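Long-range contact in KLLA0E08119p (Kluyveromyces lactis, PDB 3VA7), which probably carboxylates urea with biotin, ATP and bicarbonate, as the carboxylase part of a longer enzyme that also hydrolyses the urea-1-carboxylate formed: residues 541-555 with 580-593. Sequence-based numbering, arbitrary orientation.
Sequences FHTETVIAVSGGTVS and GKVTVGCRAYLSIR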
loop_
_atom_site.group_PDB
_atom_site.type_symbol
_atom_site.label_atom_id
_atom_site.label_comp_id
_atom_site.label_asym_id
_atom_site.label_seq_id
_atom_site.Cartn_x
_atom_site.Cartn_y
_atom_site.Cartn_z
ATOM N N PHE A 541 -2.316 18.732 -18.366
ATOM C CA PHE A 541 -0.935 18.427 -18.603
ATOM C C PHE A 541 -0.090 19.670 -18.381
ATOM O O PHE A 541 -0.434 20.752 -18.890
ATOM C CB PHE A 541 -0.762 17.888 -20.014
ATOM C CG PHE A 541 -0.984 16.422 -20.125
ATOM C CD1 PHE A 541 0.096 15.544 -20.157
ATOM C CD2 PHE A 541 -2.260 15.909 -20.200
ATOM C CE1 PHE A 541 -0.105 14.184 -20.269
ATOM C CE2 PHE A 541 -2.475 14.539 -20.298
ATOM C CZ PHE A 541 -1.415 13.681 -20.324
ATOM N N HIS A 542 1.003 19.516 -17.637
ATOM C CA HIS A 542 1.804 20.659 -17.219
ATOM C C HIS A 542 3.060 20.750 -18.015
ATOM O O HIS A 542 3.937 21.608 -17.786
ATOM C CB HIS A 542 2.119 20.567 -15.736
ATOM C CG HIS A 542 0.987 21.028 -14.903
ATOM N ND1 HIS A 542 0.242 20.175 -14.119
ATOM C CD2 HIS A 542 0.407 22.248 -14.799
ATOM C CE1 HIS A 542 -0.718 20.858 -13.523
ATOM N NE2 HIS A 542 -0.641 22.118 -13.921
ATOM N N THR A 543 3.137 19.832 -18.949
ATOM C CA THR A 543 4.323 19.680 -19.728
ATOM C C THR A 543 3.887 19.047 -21.063
ATOM O O THR A 543 2.700 18.785 -21.264
ATOM C CB THR A 543 5.295 18.839 -18.953
ATOM O OG1 THR A 543 6.530 18.782 -19.665
ATOM C CG2 THR A 543 4.732 17.438 -18.791
ATOM N N GLU A 544 4.818 18.799 -21.971
ATOM C CA GLU A 544 4.436 18.278 -23.289
ATOM C C GLU A 544 4.773 16.818 -23.467
ATOM O O GLU A 544 5.759 16.334 -22.935
ATOM C CB GLU A 544 5.028 19.120 -24.440
ATOM C CG GLU A 544 6.554 19.165 -24.531
ATOM C CD GLU A 544 7.061 19.393 -25.976
ATOM O OE1 GLU A 544 6.437 20.204 -26.734
ATOM O OE2 GLU A 544 8.079 18.742 -26.357
ATOM N N THR A 545 3.970 16.115 -24.257
ATOM C CA THR A 545 4.204 14.687 -24.474
ATOM C C THR A 545 3.312 14.159 -25.591
ATOM O O THR A 545 2.567 14.919 -26.192
ATOM C CB THR A 545 3.963 13.876 -23.128
ATOM O OG1 THR A 545 4.260 12.476 -23.300
ATOM C CG2 THR A 545 2.538 14.064 -22.612
ATOM N N VAL A 546 3.388 12.851 -25.832
ATOM C CA VAL A 546 2.494 12.131 -26.713
ATOM C C VAL A 546 1.611 11.157 -25.884
ATOM O O VAL A 546 2.046 10.640 -24.891
ATOM C CB VAL A 546 3.313 11.369 -27.819
ATOM C CG1 VAL A 546 2.396 10.779 -28.866
ATOM C CG2 VAL A 546 4.391 12.262 -28.463
ATOM N N ILE A 547 0.390 10.887 -26.340
ATOM C CA ILE A 547 -0.637 10.160 -25.613
ATOM C C ILE A 547 -1.323 9.216 -26.578
ATOM O O ILE A 547 -1.334 9.465 -27.778
ATOM C CB ILE A 547 -1.653 11.218 -25.029
ATOM C CG1 ILE A 547 -1.432 11.383 -23.536
ATOM C CG2 ILE A 547 -3.174 11.004 -25.354
ATOM C CD1 ILE A 547 -0.079 11.978 -23.206
ATOM N N ALA A 548 -1.928 8.145 -26.086
ATOM C CA ALA A 548 -2.766 7.355 -26.950
ATOM C C ALA A 548 -3.752 6.681 -26.085
ATOM O O ALA A 548 -3.505 6.537 -24.898
ATOM C CB ALA A 548 -1.945 6.349 -27.669
ATOM N N VAL A 549 -4.887 6.287 -26.654
ATOM C CA VAL A 549 -5.923 5.566 -25.892
ATOM C C VAL A 549 -6.319 4.339 -26.684
ATOM O O VAL A 549 -6.457 4.386 -27.901
ATOM C CB VAL A 549 -7.148 6.445 -25.603
ATOM C CG1 VAL A 549 -8.177 5.703 -24.795
ATOM C CG2 VAL A 549 -6.713 7.694 -24.830
ATOM N N SER A 550 -6.473 3.222 -26.004
ATOM C CA SER A 550 -6.775 1.984 -26.703
ATOM C C SER A 550 -7.649 1.152 -25.799
ATOM O O SER A 550 -7.614 1.359 -24.585
ATOM C CB SER A 550 -5.482 1.233 -27.081
ATOM O OG SER A 550 -5.778 0.303 -28.111
ATOM N N GLY A 551 -8.417 0.234 -26.366
ATOM C CA GLY A 551 -9.277 -0.576 -25.574
ATOM C C GLY A 551 -10.711 -0.403 -26.006
ATOM O O GLY A 551 -11.019 -0.451 -27.192
ATOM N N GLY A 552 -11.603 -0.217 -25.028
ATOM C CA GLY A 552 -13.038 -0.006 -25.289
ATOM C C GLY A 552 -13.303 1.256 -26.097
ATOM O O GLY A 552 -12.403 2.087 -26.314
ATOM N N THR A 553 -14.535 1.392 -26.578
ATOM C CA THR A 553 -14.953 2.654 -27.205
ATOM C C THR A 553 -15.285 3.681 -26.119
ATOM O O THR A 553 -16.146 3.463 -25.246
ATOM C CB THR A 553 -16.138 2.457 -28.197
ATOM O OG1 THR A 553 -15.934 1.242 -28.927
ATOM C CG2 THR A 553 -16.209 3.611 -29.215
ATOM N N VAL A 554 -14.547 4.780 -26.162
ATOM C CA VAL A 554 -14.746 5.869 -25.239
ATOM C C VAL A 554 -14.536 7.132 -26.031
ATOM O O VAL A 554 -13.524 7.264 -26.749
ATOM C CB VAL A 554 -13.626 5.987 -24.208
ATOM C CG1 VAL A 554 -14.185 6.147 -22.834
ATOM C CG2 VAL A 554 -12.680 4.878 -24.323
ATOM N N SER A 555 -15.420 8.102 -25.844
ATOM C CA SER A 555 -15.137 9.401 -26.443
ATOM C C SER A 555 -13.982 10.097 -25.704
ATOM O O SER A 555 -13.937 10.105 -24.473
ATOM C CB SER A 555 -16.409 10.246 -26.515
ATOM O OG SER A 555 -16.522 11.146 -25.441
ATOM N N GLY A 580 -14.166 9.826 -21.484
ATOM C CA GLY A 580 -15.499 9.770 -20.945
ATOM C C GLY A 580 -15.927 8.386 -20.631
ATOM O O GLY A 580 -15.195 7.661 -20.032
ATOM N N LYS A 581 -17.120 8.018 -21.057
ATOM C CA LYS A 581 -17.734 6.771 -20.661
ATOM C C LYS A 581 -17.323 5.730 -21.679
ATOM O O LYS A 581 -17.133 6.045 -22.859
ATOM C CB LYS A 581 -19.241 6.969 -20.649
ATOM C CG LYS A 581 -20.069 5.866 -20.017
ATOM C CD LYS A 581 -21.560 6.327 -19.920
ATOM C CE LYS A 581 -22.487 5.231 -19.293
ATOM N NZ LYS A 581 -23.013 4.266 -20.343
ATOM N N VAL A 582 -17.136 4.500 -21.226
ATOM C CA VAL A 582 -16.844 3.406 -22.120
ATOM C C VAL A 582 -18.175 2.811 -22.647
ATOM O O VAL A 582 -18.943 2.212 -21.893
ATOM C CB VAL A 582 -15.925 2.326 -21.460
ATOM C CG1 VAL A 582 -15.462 1.277 -22.491
ATOM C CG2 VAL A 582 -14.704 2.962 -20.767
ATOM N N THR A 583 -18.426 2.977 -23.949
ATOM C CA THR A 583 -19.674 2.549 -24.596
ATOM C C THR A 583 -19.618 1.067 -24.935
ATOM O O THR A 583 -20.601 0.355 -24.852
ATOM C CB THR A 583 -19.856 3.425 -25.858
ATOM O OG1 THR A 583 -20.181 4.721 -25.403
ATOM C CG2 THR A 583 -20.958 2.960 -26.842
ATOM N N VAL A 584 -18.454 0.591 -25.345
ATOM C CA VAL A 584 -18.382 -0.779 -25.797
ATOM C C VAL A 584 -17.220 -1.336 -25.048
ATOM O O VAL A 584 -16.145 -0.772 -25.116
ATOM C CB VAL A 584 -18.144 -0.903 -27.360
ATOM C CG1 VAL A 584 -18.508 -2.319 -27.836
ATOM C CG2 VAL A 584 -18.922 0.180 -28.158
ATOM N N GLY A 585 -17.440 -2.430 -24.331
ATOM C CA GLY A 585 -16.421 -2.985 -23.432
ATOM C C GLY A 585 -16.443 -2.304 -22.074
ATOM O O GLY A 585 -17.309 -1.443 -21.827
ATOM N N CYS A 586 -15.474 -2.645 -21.221
ATOM C CA CYS A 586 -15.368 -2.121 -19.857
ATOM C C CYS A 586 -14.225 -1.147 -19.656
ATOM O O CYS A 586 -14.337 -0.243 -18.823
ATOM C CB CYS A 586 -15.161 -3.298 -18.889
ATOM S SG CYS A 586 -15.350 -2.977 -17.090
ATOM N N ARG A 587 -13.131 -1.316 -20.396
ATOM C CA ARG A 587 -11.875 -0.714 -19.977
ATOM C C ARG A 587 -11.151 -0.151 -21.175
ATOM O O ARG A 587 -11.287 -0.730 -22.273
ATOM C CB ARG A 587 -10.959 -1.766 -19.273
ATOM C CG ARG A 587 -10.957 -1.661 -17.780
ATOM C CD ARG A 587 -10.261 -2.733 -16.994
ATOM N NE ARG A 587 -11.193 -3.799 -16.769
ATOM C CZ ARG A 587 -11.709 -4.150 -15.605
ATOM N NH1 ARG A 587 -11.389 -3.530 -14.488
ATOM N NH2 ARG A 587 -12.576 -5.149 -15.586
ATOM N N ALA A 588 -10.383 0.937 -20.973
ATOM C CA ALA A 588 -9.475 1.487 -21.980
ATOM C C ALA A 588 -8.136 1.847 -21.315
ATOM O O ALA A 588 -8.031 1.768 -20.088
ATOM C CB ALA A 588 -10.073 2.722 -22.621
ATOM N N TYR A 589 -7.127 2.251 -22.106
ATOM C CA TYR A 589 -5.756 2.445 -21.600
ATOM C C TYR A 589 -5.177 3.663 -22.130
ATOM O O TYR A 589 -5.209 3.900 -23.331
ATOM C CB TYR A 589 -4.831 1.252 -21.933
ATOM C CG TYR A 589 -5.356 0.079 -21.215
ATOM C CD1 TYR A 589 -6.386 -0.697 -21.780
ATOM C CD2 TYR A 589 -4.927 -0.193 -19.895
ATOM C CE1 TYR A 589 -6.948 -1.764 -21.028
ATOM C CE2 TYR A 589 -5.461 -1.251 -19.176
ATOM C CZ TYR A 589 -6.487 -2.007 -19.713
ATOM O OH TYR A 589 -7.007 -3.064 -18.981
ATOM N N LEU A 590 -4.635 4.465 -21.235
ATOM C CA LEU A 590 -4.100 5.739 -21.640
ATOM C C LEU A 590 -2.618 5.760 -21.464
ATOM O O LEU A 590 -2.150 5.805 -20.332
ATOM C CB LEU A 590 -4.729 6.812 -20.801
ATOM C CG LEU A 590 -3.976 8.124 -20.835
ATOM C CD1 LEU A 590 -3.983 8.709 -22.236
ATOM C CD2 LEU A 590 -4.681 8.997 -19.871
ATOM N N SER A 591 -1.869 5.733 -22.555
ATOM C CA SER A 591 -0.420 5.688 -22.446
ATOM C C SER A 591 0.208 7.049 -22.664
ATOM O O SER A 591 -0.386 7.900 -23.284
ATOM C CB SER A 591 0.155 4.679 -23.432
ATOM O OG SER A 591 -0.232 4.973 -24.760
ATOM N N ILE A 592 1.406 7.255 -22.158
ATOM C CA ILE A 592 2.062 8.549 -22.202
ATOM C C ILE A 592 3.454 8.170 -22.612
ATOM O O ILE A 592 4.007 7.244 -22.009
ATOM C CB ILE A 592 2.282 9.159 -20.810
ATOM C CG1 ILE A 592 1.041 9.130 -19.902
ATOM C CG2 ILE A 592 2.929 10.500 -20.910
ATOM C CD1 ILE A 592 -0.245 9.390 -20.554
ATOM N N ARG A 593 4.010 8.812 -23.639
ATOM C CA ARG A 593 5.373 8.504 -24.062
ATOM C C ARG A 593 6.329 8.641 -22.857
ATOM O O ARG A 593 6.279 9.634 -22.142
ATOM C CB ARG A 593 5.808 9.404 -25.247
ATOM C CG ARG A 593 7.077 8.893 -25.954
ATOM C CD ARG A 593 7.627 9.915 -26.971
ATOM N NE ARG A 593 8.908 9.546 -27.570
ATOM C CZ ARG A 593 9.118 8.461 -28.329
ATOM N NH1 ARG A 593 8.120 7.605 -28.570
ATOM N NH2 ARG A 593 10.342 8.211 -28.834
HETATM O O HOH W 1 6.953 12.864 -22.769
#
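Ala548 and Ser591 trade reciprocal backbone bonds, Ser591 N giving to Ala548 O and Ala548 N to Ser591 O, and Ser550 and Tyr589 exchange a second such pair. These bonds fix the register of strands 545-550 and 587-592, which run antiparallel with axes 4.7 Å apart and N-to-C directions at 165°. Arg593 N to Val546 O (3.0 Å, 165° at the hydrogen) extends the pairing at one end; Gly552 N to Arg587 O (2.8 Å) extends it at the other. Past the corner the chains meet again, with Thr583 N on Thr553 O at 2.7 Å and Gly580 N on Ser555 O.

Apolar contacts gather on the face bearing Ile547, Val549, Leu590 and Ile592. The Ile547 and Ile592 side chains run alongside each other in the same direction, CD1 to CD1 at 3.7 Å. Leu590, with CG anti to the backbone N (chi1 163°), brings CD1 between Ile547 CG1 and Val549 CG2, 3.9 Å from each. Ala588 CB, 3.8 Å from Val554 CG2, bridges to the strand beyond the corner.

Ser550, Tyr589 and Ser591 share the other face with Ala548, and helix 511-520 covers it. Ser591 OG sits 3.6 Å from Ala548 CB but bonds Ala517 O; Ser550 OG bonds Asn566, and Tyr589 OH bonds Glu531.

Two non-consecutive antiparallel strand pairs thus turn a shared corner, from the sheet of 545-550 and 587-592 into that of 553-558 and 576-582. Leu577 of the second sheet packs on Ile547 and Leu590 of the first, consistent with a beta sandwich in carboxyltransferase subdomain A and B.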